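Local coordinates for protein glyoxylate reductase (Paecilomyces sp. J18, PDB 3WNV) that probably reduces glyoxylate to glycolate with a nicotinamide cofactor, as a fungal member of the D-isomer-specific 2-hydroxyacid dehydrogenase family, at residues G226-L230 with A252-A256; S264-Y270 with A286-I292. All coordinates share one frame. Residue numbers count along the deposited sequence, not the author numbering.

Contact 1: residues G226-L230 with A252-A256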
# COMPACT_ATOMS: atom_id res chain seq x y z
N GLY A 226 -17.30 -2.74 -6.56
CA GLY A 226 -18.14 -1.70 -7.11
C GLY A 226 -19.58 -1.93 -6.67
O GLY A 226 -19.82 -2.63 -5.70
N GLU A 227 -20.53 -1.33 -7.39
CA GLU A 227 -21.94 -1.35 -6.98
C GLU A 227 -22.44 -2.75 -6.74
O GLU A 227 -23.13 -3.01 -5.75
CB GLU A 227 -22.81 -0.78 -8.09
CG GLU A 227 -22.87 0.70 -8.19
CD GLU A 227 -24.11 1.12 -8.96
OE1 GLU A 227 -24.95 0.24 -9.24
OE2 GLU A 227 -24.23 2.32 -9.29
N LYS A 228 -22.11 -3.63 -7.68
CA LYS A 228 -22.57 -5.03 -7.65
C LYS A 228 -22.10 -5.71 -6.37
O LYS A 228 -22.88 -6.41 -5.70
CB LYS A 228 -22.03 -5.83 -8.86
CG LYS A 228 -23.08 -6.39 -9.83
CD LYS A 228 -22.60 -7.69 -10.50
CE LYS A 228 -22.96 -8.95 -9.67
NZ LYS A 228 -24.42 -9.02 -9.24
N GLU A 229 -20.83 -5.51 -6.02
CA GLU A 229 -20.25 -6.16 -4.85
C GLU A 229 -20.77 -5.59 -3.54
O GLU A 229 -20.99 -6.32 -2.58
CB GLU A 229 -18.72 -6.04 -4.89
CG GLU A 229 -18.07 -6.88 -6.00
CD GLU A 229 -18.32 -6.34 -7.40
OE1 GLU A 229 -18.51 -5.10 -7.56
OE2 GLU A 229 -18.35 -7.16 -8.33
N LEU A 230 -20.98 -4.28 -3.50
CA LEU A 230 -21.53 -3.65 -2.30
C LEU A 230 -22.92 -4.21 -2.05
O LEU A 230 -23.33 -4.39 -0.89
CB LEU A 230 -21.59 -2.13 -2.49
CG LEU A 230 -20.20 -1.50 -2.54
CD1 LEU A 230 -20.26 -0.08 -3.06
CD2 LEU A 230 -19.50 -1.53 -1.14
N ALA A 252 -19.38 4.71 -5.82
CA ALA A 252 -20.35 3.69 -5.43
C ALA A 252 -20.37 3.43 -3.93
O ALA A 252 -21.42 3.16 -3.32
CB ALA A 252 -20.08 2.38 -6.18
N LEU A 253 -19.20 3.50 -3.31
CA LEU A 253 -19.08 3.36 -1.87
C LEU A 253 -19.86 4.49 -1.19
O LEU A 253 -20.60 4.25 -0.22
CB LEU A 253 -17.59 3.39 -1.49
CG LEU A 253 -17.36 3.46 0.03
CD1 LEU A 253 -17.73 2.16 0.65
CD2 LEU A 253 -15.88 3.81 0.29
N VAL A 254 -19.72 5.71 -1.72
CA VAL A 254 -20.47 6.85 -1.15
C VAL A 254 -21.99 6.62 -1.24
O VAL A 254 -22.73 6.81 -0.26
CB VAL A 254 -20.07 8.19 -1.80
CG1 VAL A 254 -21.11 9.30 -1.43
CG2 VAL A 254 -18.65 8.60 -1.33
N ARG A 255 -22.48 6.19 -2.41
CA ARG A 255 -23.91 5.89 -2.51
C ARG A 255 -24.38 4.80 -1.53
O ARG A 255 -25.52 4.84 -1.06
CB ARG A 255 -24.28 5.49 -3.95
CG ARG A 255 -23.91 6.55 -4.98
CD ARG A 255 -24.56 6.27 -6.33
NE ARG A 255 -23.98 5.10 -7.00
CZ ARG A 255 -22.90 5.12 -7.78
NH1 ARG A 255 -22.24 6.25 -8.01
NH2 ARG A 255 -22.47 4.00 -8.36
N ALA A 256 -23.52 3.83 -1.26
CA ALA A 256 -23.85 2.73 -0.37
C ALA A 256 -23.84 3.16 1.10
O ALA A 256 -24.60 2.64 1.93
CB ALA A 256 -22.88 1.53 -0.64
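Two neighbouring crossover helices of the Rossmann-type NAD-binding domain meet here, helix 227-232 leading into strand 237-241, helix 250-259 leading into strand 262-267. They advance in the same sense: E227 CA lies 5.5 Å from A252 CA, and L230 CA 7.1 Å from A256 CA. L230 loses the most surface, 73 Å². Its CB points toward the second helix, and the m,t rotamer brings CD1 between two small side chains, 4.0 Å from A252 CB and 3.9 Å from A256 CB, so two alanines one turn apart admit one leucine. I239 of strand 237-241 touches both L230 and L253, which places the interface against the sheet. A252 also bears on E227, with A252 CB 3.8 Å from E227 CG. At the exposed margin, E227 starts sideways but extends to R255, forming a salt bridge. The distance from R255 NH2 to E227 OE2 is just 2.6 Å, yet the N-H...O angle of 128° makes the hydrogen bond within it weak.

Contact 2: residues S264-Y270 with A286-I292; sequences SVGLDVY and AMLLPHI
This parallel strand pairing forms the edge of the NAD-binding domain's sheet, strand 287-288 being outermost within this chain, beside strand 262-267. V265-L267 and M287-L289 are extended (phi -116 to -134°, psi 99 to 154°). Beta bridges join G266 with M287 (CA-CA 4.7 Å) and L267 with L288 (CA-CA 5.0 Å). The backbone hydrogen bonds alternate: M287 N-V265 O 2.8 Å, L267 N-M287 O 2.9 Å, L289 N-L267 O 2.9 Å. L267 and L288, both m,t, share one face, with L267 CB 3.9 Å from L288 CD2; M287 takes the other, toward helix 112-127. Helix 278-281 connects the strands in a Rossmann-type beta-alpha-beta crossover. Beyond them, Y270 OH donates to L289 O (2.8 Å), and D268 (chi1 t) accepts I292 N on OD1 (2.8 Å) while OD2 takes G293 N. P290 centres an inverse gamma turn (phi -91°, psi 63°), and H291, left-handed (phi 53°, psi 62°), turns the chain next. V269 CG1 makes a CH-pi contact 3.5 Å from the H291 ring centroid, 7° off its normal. H291 ND1 hydrogen-bonds E273 OE2, consistent with this family's active-site His-Glu pair; a sulfate, probably from the crystallisation liquor, lies about 4 Å from the H291 side chain.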
# COMPACT_ATOMS: atom_id res chain seq x y z
N SER A 264 -20.41 2.01 8.05
CA SER A 264 -19.26 2.88 8.26
C SER A 264 -18.10 2.36 7.45
O SER A 264 -18.14 1.23 6.96
CB SER A 264 -18.87 2.96 9.73
OG SER A 264 -17.85 3.95 9.90
N VAL A 265 -17.08 3.18 7.30
CA VAL A 265 -15.84 2.74 6.68
C VAL A 265 -14.67 3.22 7.51
O VAL A 265 -14.75 4.22 8.21
CB VAL A 265 -15.63 3.21 5.24
CG1 VAL A 265 -16.71 2.62 4.29
CG2 VAL A 265 -15.64 4.77 5.18
N GLY A 266 -13.57 2.47 7.41
CA GLY A 266 -12.32 2.82 8.06
C GLY A 266 -11.27 2.83 6.96
O GLY A 266 -10.75 1.78 6.58
N LEU A 267 -10.93 4.02 6.47
CA LEU A 267 -10.06 4.13 5.29
C LEU A 267 -8.75 4.84 5.57
O LEU A 267 -8.75 5.82 6.29
CB LEU A 267 -10.78 4.91 4.18
CG LEU A 267 -12.16 4.32 3.80
CD1 LEU A 267 -12.77 5.19 2.72
CD2 LEU A 267 -12.06 2.85 3.32
N ASP A 268 -7.68 4.39 4.90
CA ASP A 268 -6.39 5.05 4.96
C ASP A 268 -6.03 5.43 3.55
O ASP A 268 -5.08 6.15 3.32
CB ASP A 268 -5.35 4.08 5.50
CG ASP A 268 -4.06 4.77 5.95
OD1 ASP A 268 -4.13 5.87 6.57
OD2 ASP A 268 -2.98 4.20 5.67
N VAL A 269 -6.83 4.98 2.60
CA VAL A 269 -6.50 5.20 1.17
C VAL A 269 -7.72 5.54 0.34
O VAL A 269 -8.84 5.20 0.71
CB VAL A 269 -5.78 3.96 0.56
CG1 VAL A 269 -4.44 3.76 1.22
CG2 VAL A 269 -6.66 2.70 0.67
N TYR A 270 -7.51 6.21 -0.80
CA TYR A 270 -8.60 6.79 -1.58
C TYR A 270 -8.32 6.71 -3.07
O TYR A 270 -7.16 6.74 -3.51
CB TYR A 270 -8.85 8.27 -1.19
CG TYR A 270 -8.97 8.37 0.30
CD1 TYR A 270 -10.19 8.11 0.93
CD2 TYR A 270 -7.85 8.61 1.07
CE1 TYR A 270 -10.29 8.16 2.32
CE2 TYR A 270 -7.93 8.65 2.45
CZ TYR A 270 -9.15 8.40 3.06
OH TYR A 270 -9.20 8.44 4.44
N ALA A 286 -17.90 8.00 9.08
CA ALA A 286 -16.69 7.37 8.53
C ALA A 286 -15.47 7.63 9.42
O ALA A 286 -15.41 8.61 10.14
CB ALA A 286 -16.42 7.90 7.12
N MET A 287 -14.49 6.72 9.37
CA MET A 287 -13.23 6.93 10.09
C MET A 287 -12.14 7.01 9.05
O MET A 287 -11.91 6.03 8.33
CB MET A 287 -12.97 5.77 11.04
CG MET A 287 -11.69 5.98 11.85
SD MET A 287 -11.88 7.26 13.14
CE MET A 287 -10.20 7.53 13.70
N LEU A 288 -11.50 8.18 8.93
CA LEU A 288 -10.64 8.47 7.76
C LEU A 288 -9.27 8.96 8.19
O LEU A 288 -9.16 9.89 9.04
CB LEU A 288 -11.27 9.58 6.92
CG LEU A 288 -12.68 9.30 6.38
CD1 LEU A 288 -13.18 10.43 5.51
CD2 LEU A 288 -12.72 7.97 5.58
N LEU A 289 -8.23 8.37 7.60
CA LEU A 289 -6.84 8.83 7.77
C LEU A 289 -6.22 9.13 6.41
O LEU A 289 -6.60 8.55 5.38
CB LEU A 289 -6.01 7.75 8.50
CG LEU A 289 -6.42 7.53 9.98
CD1 LEU A 289 -5.66 6.31 10.52
CD2 LEU A 289 -6.09 8.76 10.82
N PRO A 290 -5.23 10.05 6.38
CA PRO A 290 -4.60 10.41 5.09
C PRO A 290 -3.38 9.57 4.75
O PRO A 290 -2.23 10.07 4.68
CB PRO A 290 -4.21 11.87 5.29
CG PRO A 290 -3.89 11.95 6.83
CD PRO A 290 -4.92 11.00 7.47
N HIS A 291 -3.63 8.27 4.60
CA HIS A 291 -2.59 7.31 4.22
C HIS A 291 -1.37 7.37 5.11
O HIS A 291 -0.25 7.60 4.60
CB HIS A 291 -2.21 7.50 2.73
CG HIS A 291 -1.71 6.26 2.09
ND1 HIS A 291 -1.61 6.11 0.71
CD2 HIS A 291 -1.32 5.06 2.61
CE1 HIS A 291 -1.14 4.91 0.43
NE2 HIS A 291 -0.97 4.25 1.56
N ILE A 292 -1.59 7.08 6.40
CA ILE A 292 -0.52 7.13 7.39
C ILE A 292 0.02 5.75 7.77
O ILE A 292 0.87 5.65 8.66
CB ILE A 292 -0.92 7.87 8.69
CG1 ILE A 292 -1.92 7.05 9.54
CG2 ILE A 292 -1.41 9.32 8.38
CD1 ILE A 292 -2.10 7.69 10.94

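Overall arrangement
Both contacts belong to the NAD-binding domain and follow in series along the chain, contact 1 closing before contact 2 opens, with centres 16 Å apart. Helix 250-259 supplies one side of contact 1 and leads directly into strand 262-267, whose end opens the 264-270 side of contact 2. The two contacts also touch: L253 CD1 lies 3.8 Å from V265 CG1, and L253 CD2 lies 4.2 Å from L267 CD1, so L253 joins the helix layer to the sheet. Contact 1 thus sets two crossover helices side by side against the sheet, whereas contact 2 adds its edge strand and carries the chain on to H291, probably at the active site.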